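UDP-N-acetylglucosamine pyrophosphorylase (Entamoeba histolytica, PDB 3OC9) probably catalyses the uridylyl transfer from UTP to N-acetyl-alpha-D-glucosamine 1-phosphate that yields UDP-N-acetylglucosamine and diphosphate. Local coordinates at residues H282-K287 and K307-F312. Residues are numbered along the deposited sequence; the frame is centred on the assembly and turned at random. Where two conformers were deposited one is given.
Sequences HIAKKK and KKEIFF. Unlike the reference sequence in segment 307-312: Ile310 (reference Met).
His282 and Phe311 both carry CG beside the backbone N and anti to the carbonyl carbon (chi1 -63° for His282), and the His282 ring, from strand 282-286, and the Phe311 ring, just beyond strand 305-309, stack face to face. The planes are 16° apart and the centroids 4.0 Å. Phe311 CD2 lies over the centre of the imidazole, whereas His282 CD2 lies above the Phe311 ring, offset toward its rim; His282 CB adds a CH-pi contact over the same Phe311 ring. The polar end of the imidazole is held too: His282 NE2 hydrogen-bonds to Asp314 OD2, which should limit rotation of the stacked ring. Next to the stack, Glu309 OE1 reaches the edge of the Phe311 ring in its plane.

Ala284, on the same face, has its CB packed against the Glu309 carboxylate, 3.7 Å from CD. Lys307 also touches this methyl, its CE 4.0 Å from Ala284 CB. The lysine bends at chi3, and its NZ forms a salt bridge with Glu309 OE2 at 3.1 Å. It approaches on the syn side, 26° out of the carboxylate plane. A water accepts from Lys307 NZ and donates to Lys285 O, joining the ammonium to the facing strand. Lys286 crosses Lys307 at about a right angle, aliphatic CD against CD at 4.1 Å.

Four backbone hydrogen bonds tie the strands. His282 and Glu309 exchange one pair, with His282 N to Glu309 O at 2.9 Å; Ala284 and Lys307 exchange the other, with Lys307 N to Ala284 O at 2.8 Å. Ile283 and Lys308 form the non-hydrogen-bonded pair between them, their side chains on the opposite face. Strands 282-286 and 305-309 thus make a two-stranded antiparallel beta-ribbon at the protein surface, separate from the large mixed sheet of this UDPGP-family, GT-A-type enzyme.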
ATOM      1  N   HIS A 282      -3.859  20.800  -3.948  1.00 25.61           N
ATOM      2  CA  HIS A 282      -4.713  20.732  -2.749  1.00 25.80           C
ATOM      3  C   HIS A 282      -3.988  21.379  -1.545  1.00 27.28           C
ATOM      4  O   HIS A 282      -2.751  21.459  -1.553  1.00 26.94           O
ATOM      5  CB  HIS A 282      -5.011  19.263  -2.378  1.00 25.39           C
ATOM      6  CG  HIS A 282      -5.775  18.495  -3.421  1.00 24.94           C
ATOM      7  ND1 HIS A 282      -7.132  18.258  -3.326  1.00 29.21           N
ATOM      8  CD2 HIS A 282      -5.367  17.887  -4.563  1.00 26.33           C
ATOM      9  CE1 HIS A 282      -7.529  17.546  -4.371  1.00 29.17           C
ATOM     10  NE2 HIS A 282      -6.479  17.316  -5.144  1.00 27.13           N
ATOM     11  N   ILE A 283      -4.747  21.809  -0.528  1.00 28.78           N
ATOM     12  CA  ILE A 283      -4.192  22.316   0.749  0.70 30.64           C
ATOM     13  C   ILE A 283      -4.293  21.254   1.848  1.00 31.51           C
ATOM     14  O   ILE A 283      -5.396  20.717   2.109  1.00 31.28           O
ATOM     15  CB  ILE A 283      -4.932  23.605   1.254  0.70 31.67           C
ATOM     16  CG1 ILE A 283      -4.871  24.750   0.230  0.70 32.31           C
ATOM     17  CG2 ILE A 283      -4.405  24.064   2.640  0.70 32.83           C
ATOM     18  CD1 ILE A 283      -3.527  24.922  -0.444  0.70 32.70           C
ATOM     19  N   ALA A 284      -3.157  20.946   2.489  1.00 32.49           N
ATOM     20  CA  ALA A 284      -3.098  20.065   3.654  1.00 34.39           C
ATOM     21  C   ALA A 284      -2.484  20.837   4.834  1.00 36.77           C
ATOM     22  O   ALA A 284      -1.562  21.641   4.643  1.00 37.39           O
ATOM     23  CB  ALA A 284      -2.280  18.807   3.335  1.00 33.80           C
ATOM     24  N   LYS A 285      -2.986  20.614   6.050  1.00 38.57           N
ATOM     25  CA  LYS A 285      -2.513  21.398   7.214  1.00 40.95           C
ATOM     26  C   LYS A 285      -1.684  20.617   8.252  1.00 42.13           C
ATOM     27  O   LYS A 285      -1.736  19.377   8.303  1.00 42.14           O
ATOM     28  CB  LYS A 285      -3.670  22.155   7.878  1.00 41.51           C
ATOM     29  CG  LYS A 285      -4.376  23.133   6.954  1.00 42.41           C
ATOM     30  CD  LYS A 285      -4.935  24.309   7.736  1.00 46.50           C
ATOM     31  CE  LYS A 285      -5.577  25.345   6.820  1.00 47.19           C
ATOM     32  NZ  LYS A 285      -7.015  25.050   6.602  1.00 49.38           N
ATOM     33  N   LYS A 286      -0.941  21.368   9.077  1.00 43.77           N
ATOM     34  CA  LYS A 286       0.092  20.840   9.972  1.00 45.28           C
ATOM     35  C   LYS A 286       0.283  21.767  11.186  1.00 46.11           C
ATOM     36  O   LYS A 286       0.034  22.973  11.096  1.00 46.56           O
ATOM     37  CB  LYS A 286       1.407  20.744   9.182  1.00 45.58           C
ATOM     38  CG  LYS A 286       2.541  19.993   9.831  1.00 47.77           C
ATOM     39  CD  LYS A 286       3.721  19.882   8.870  1.00 49.92           C
ATOM     40  CE  LYS A 286       4.972  19.381   9.576  1.00 51.85           C
ATOM     41  NZ  LYS A 286       4.780  17.992  10.088  1.00 53.04           N
ATOM     42  N   LYS A 287       0.726  21.201  12.313  1.00 46.83           N
ATOM     43  CA  LYS A 287       1.116  21.995  13.490  1.00 48.04           C
ATOM     44  C   LYS A 287       2.633  22.202  13.486  1.00 48.53           C
ATOM     45  O   LYS A 287       3.403  21.226  13.427  1.00 47.77           O
ATOM     46  CB  LYS A 287       0.680  21.304  14.789  1.00 48.69           C
ATOM     47  N   LYS A 307       0.720  23.071   3.729  1.00 31.05           N
ATOM     48  CA  LYS A 307       1.501  22.277   2.759  1.00 30.34           C
ATOM     49  C   LYS A 307       0.762  22.190   1.407  1.00 29.60           C
ATOM     50  O   LYS A 307      -0.330  21.656   1.363  1.00 29.63           O
ATOM     51  CB  LYS A 307       1.715  20.825   3.265  1.00 30.13           C
ATOM     52  CG  LYS A 307       2.528  20.653   4.556  1.00 32.45           C
ATOM     53  CD  LYS A 307       2.498  19.175   5.024  1.00 34.72           C
ATOM     54  CE  LYS A 307       1.091  18.780   5.463  1.00 35.94           C
ATOM     55  NZ  LYS A 307       0.906  17.302   5.411  1.00 37.14           N
ATOM     56  N   LYS A 308       1.352  22.713   0.326  1.00 29.30           N
ATOM     57  CA  LYS A 308       0.806  22.573  -1.045  1.00 28.91           C
ATOM     58  C   LYS A 308       1.114  21.172  -1.611  1.00 27.95           C
ATOM     59  O   LYS A 308       2.288  20.846  -1.826  1.00 28.49           O
ATOM     60  CB  LYS A 308       1.411  23.671  -1.955  1.00 29.51           C
ATOM     61  CG  LYS A 308       0.970  23.620  -3.410  1.00 32.96           C
ATOM     62  CD  LYS A 308       1.956  24.344  -4.356  1.00 38.01           C
ATOM     63  CE  LYS A 308       1.988  25.838  -4.122  1.00 40.60           C
ATOM     64  NZ  LYS A 308       2.872  26.539  -5.123  1.00 43.36           N
ATOM     65  N   GLU A 309       0.072  20.359  -1.861  1.00 26.66           N
ATOM     66  CA  GLU A 309       0.244  18.946  -2.271  1.00 25.43           C
ATOM     67  C   GLU A 309      -0.489  18.546  -3.565  1.00 24.69           C
ATOM     68  O   GLU A 309      -1.490  19.174  -3.950  1.00 24.28           O
ATOM     69  CB  GLU A 309      -0.196  17.981  -1.143  1.00 25.63           C
ATOM     70  CG  GLU A 309       0.629  18.062   0.155  1.00 28.35           C
ATOM     71  CD  GLU A 309       0.199  17.053   1.230  1.00 31.57           C
ATOM     72  OE1 GLU A 309      -0.784  16.309   1.021  1.00 32.14           O
ATOM     73  OE2 GLU A 309       0.845  17.017   2.307  1.00 32.03           O
ATOM     74  N   ILE A 310       0.014  17.489  -4.217  1.00 24.03           N
ATOM     75  CA  ILE A 310      -0.697  16.843  -5.348  1.00 23.75           C
ATOM     76  C   ILE A 310      -0.987  15.378  -4.953  1.00 23.11           C
ATOM     77  O   ILE A 310      -0.210  14.765  -4.190  1.00 23.30           O
ATOM     78  CB  ILE A 310       0.093  16.949  -6.707  1.00 23.95           C
ATOM     79  CG1 ILE A 310       1.567  16.553  -6.522  1.00 24.30           C
ATOM     80  CG2 ILE A 310      -0.022  18.396  -7.336  1.00 25.85           C
ATOM     81  CD1 ILE A 310       2.422  16.470  -7.818  1.00 22.70           C
ATOM     82  N   PHE A 311      -2.110  14.824  -5.449  1.00 22.68           N
ATOM     83  CA  PHE A 311      -2.661  13.506  -5.000  1.00 22.58           C
ATOM     84  C   PHE A 311      -2.623  12.462  -6.150  1.00 21.79           C
ATOM     85  O   PHE A 311      -3.047  12.762  -7.268  1.00 22.19           O
ATOM     86  CB  PHE A 311      -4.137  13.662  -4.541  1.00 22.39           C
ATOM     87  CG  PHE A 311      -4.345  14.443  -3.242  1.00 23.80           C
ATOM     88  CD1 PHE A 311      -3.280  14.777  -2.393  1.00 25.00           C
ATOM     89  CD2 PHE A 311      -5.640  14.787  -2.851  1.00 24.91           C
ATOM     90  CE1 PHE A 311      -3.503  15.477  -1.189  1.00 26.76           C
ATOM     91  CE2 PHE A 311      -5.872  15.474  -1.647  1.00 26.56           C
ATOM     92  CZ  PHE A 311      -4.796  15.814  -0.821  1.00 27.19           C
ATOM     93  N   PHE A 312      -2.113  11.252  -5.900  1.00 21.43           N
ATOM     94  CA  PHE A 312      -1.898  10.304  -6.996  1.00 20.88           C
ATOM     95  C   PHE A 312      -3.208   9.903  -7.690  1.00 20.33           C
ATOM     96  O   PHE A 312      -3.220   9.706  -8.902  1.00 19.85           O
ATOM     97  CB  PHE A 312      -1.062   9.056  -6.577  1.00 20.65           C
ATOM     98  CG  PHE A 312      -1.841   8.024  -5.803  1.00 21.00           C
ATOM     99  CD1 PHE A 312      -2.754   7.176  -6.448  1.00 20.25           C
ATOM    100  CD2 PHE A 312      -1.659   7.896  -4.426  1.00 23.00           C
ATOM    101  CE1 PHE A 312      -3.514   6.227  -5.718  1.00 22.54           C
ATOM    102  CE2 PHE A 312      -2.398   6.951  -3.688  1.00 24.83           C
ATOM    103  CZ  PHE A 312      -3.324   6.116  -4.337  1.00 22.75           C
TER
HETATM  104  O   HOH W   1      -1.475  17.087   6.909  1.00 44.65           O